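Long-range contact in chitinase (Jonesia denitrificans, PDB 5VG0), which probably acts in chitin breakdown, this piece of it being a copper-dependent lytic polysaccharide monooxygenase domain with a histidine brace: residues Thr119-Trp124 and Tyr134-Val139. Sequence-based numbering, arbitrary orientation.
Sequences TILARW and YNCMDV
Ile120 and Met137, like Ala122 and Asn135, form hydrogen-bonded antiparallel pairs, the N-to-C directions of the two segments 159° apart; Ala122 N to Asn135 O, 2.8 Å, is almost straight at 178°. On the Thr119 face, the hydroxyl OG1 of Thr119 donates to Asp138 OD1 at 2.9 Å, and Asp138 OD2 has a salt bridge to Arg10. With CG2 anti to the backbone N (chi1 of OG1 -61°), the methyl of Thr119 lies 4.0 Å from Cys136 SG. An alanine at Thr119 would probably leave Asp138 OD1 without this donor and open a gap beside the sulphur. Leu121 CD1 packs 3.8 Å from Cys136 SG and reaches the edge of the Tyr134 ring. Arg123 lies alongside that tyrosine, Arg123 CD 3.5 Å from Tyr134 CE2; its guanidinium, nearly perpendicular to the ring, makes a salt bridge to Glu84 and a hydrogen bond to Ala39 O. On the face of Ile120 and Ala122, in the conformer given, Met137 CE lies 3.9 Å from both Ile120 CG2 and Ala122 CB. The two strands make a beta hairpin at the heart of the immunoglobulin-like LPMO core: strand 80-87 flanks 118-126, Leu70 and Trp72 of strand 68-74 pack against the Ala122 face, and the Cys42-Cys136 disulfide ties in the opposite one.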
# COMPACT_ATOMS: atom_id res chain seq x y z
N THR A 119 6.27 8.92 2.68
CA THR A 119 5.58 7.89 1.91
C THR A 119 5.67 6.58 2.67
O THR A 119 6.77 6.11 2.98
CB THR A 119 6.14 7.74 0.50
OG1 THR A 119 5.99 9.00 -0.18
CG2 THR A 119 5.40 6.67 -0.28
N ILE A 120 4.52 6.02 3.00
CA ILE A 120 4.44 4.70 3.63
C ILE A 120 4.29 3.67 2.53
O ILE A 120 3.42 3.82 1.67
CB ILE A 120 3.25 4.62 4.59
CG1 ILE A 120 3.33 5.70 5.67
CG2 ILE A 120 3.15 3.23 5.21
CD1 ILE A 120 2.11 5.81 6.52
N LEU A 121 5.11 2.63 2.54
CA LEU A 121 4.92 1.47 1.67
C LEU A 121 4.42 0.32 2.52
O LEU A 121 5.06 -0.05 3.51
CB LEU A 121 6.22 1.08 0.98
CG LEU A 121 6.18 -0.26 0.22
CD1 LEU A 121 5.26 -0.18 -0.98
CD2 LEU A 121 7.57 -0.71 -0.17
N ALA A 122 3.28 -0.22 2.13
CA ALA A 122 2.73 -1.43 2.73
C ALA A 122 2.99 -2.57 1.77
O ALA A 122 2.60 -2.51 0.61
CB ALA A 122 1.24 -1.26 3.00
N ARG A 123 3.65 -3.61 2.27
CA ARG A 123 3.99 -4.79 1.50
C ARG A 123 3.28 -5.98 2.15
O ARG A 123 3.56 -6.32 3.30
CB ARG A 123 5.50 -4.96 1.49
CG ARG A 123 6.02 -6.02 0.59
CD ARG A 123 7.52 -5.82 0.36
NE ARG A 123 8.31 -6.29 1.49
CZ ARG A 123 9.63 -6.34 1.51
NH1 ARG A 123 10.34 -5.87 0.49
NH2 ARG A 123 10.26 -6.85 2.55
N TRP A 124 2.37 -6.57 1.41
CA TRP A 124 1.58 -7.72 1.87
C TRP A 124 2.20 -8.98 1.27
O TRP A 124 2.13 -9.19 0.06
CB TRP A 124 0.14 -7.56 1.39
CG TRP A 124 -0.73 -8.76 1.58
CD1 TRP A 124 -0.57 -9.78 2.46
CD2 TRP A 124 -1.94 -9.03 0.87
NE1 TRP A 124 -1.59 -10.68 2.32
CE2 TRP A 124 -2.45 -10.24 1.35
CE3 TRP A 124 -2.65 -8.37 -0.13
CZ2 TRP A 124 -3.63 -10.81 0.87
CZ3 TRP A 124 -3.82 -8.94 -0.61
CH2 TRP A 124 -4.29 -10.14 -0.11
N TYR A 134 1.82 -4.37 -3.25
CA TYR A 134 2.58 -3.16 -2.95
C TYR A 134 1.65 -1.96 -2.97
O TYR A 134 1.01 -1.68 -3.99
CB TYR A 134 3.69 -3.00 -3.97
CG TYR A 134 4.77 -4.06 -3.85
CD1 TYR A 134 4.63 -5.31 -4.45
CD2 TYR A 134 5.91 -3.82 -3.10
CE1 TYR A 134 5.62 -6.28 -4.31
CE2 TYR A 134 6.89 -4.78 -2.97
CZ TYR A 134 6.74 -6.01 -3.56
OH TYR A 134 7.75 -6.93 -3.39
N ASN A 135 1.62 -1.21 -1.87
CA ASN A 135 0.75 -0.04 -1.73
C ASN A 135 1.52 1.12 -1.11
O ASN A 135 1.93 1.02 0.06
CB ASN A 135 -0.45 -0.32 -0.82
CG ASN A 135 -1.57 -1.13 -1.50
OD1 ASN A 135 -2.63 -0.60 -1.74
ND2 ASN A 135 -1.31 -2.38 -1.81
N CYS A 136 1.67 2.22 -1.84
CA CYS A 136 2.23 3.44 -1.29
C CYS A 136 1.14 4.42 -0.88
O CYS A 136 0.17 4.62 -1.62
CB CYS A 136 3.12 4.12 -2.32
SG CYS A 136 4.73 3.37 -2.37
N MET A 137 1.34 5.07 0.25
CA MET A 137 0.45 6.10 0.78
C MET A 137 1.28 7.35 1.04
O MET A 137 2.24 7.30 1.82
CB MET A 137 -0.21 5.67 2.09
CG MET A 137 -1.30 4.61 2.01
SD MET A 137 -0.84 2.97 1.39
CE MET A 137 0.31 2.48 2.66
N ASP A 138 0.91 8.44 0.42
CA ASP A 138 1.56 9.73 0.63
C ASP A 138 0.83 10.47 1.74
O ASP A 138 -0.37 10.72 1.63
CB ASP A 138 1.56 10.54 -0.66
CG ASP A 138 2.31 9.83 -1.75
OD1 ASP A 138 3.54 9.63 -1.58
OD2 ASP A 138 1.69 9.46 -2.75
N VAL A 139 1.56 10.80 2.81
CA VAL A 139 0.95 11.34 4.01
C VAL A 139 1.73 12.55 4.48
O VAL A 139 2.91 12.73 4.18
CB VAL A 139 0.85 10.28 5.13
CG1 VAL A 139 -0.04 9.14 4.70
CG2 VAL A 139 2.24 9.77 5.56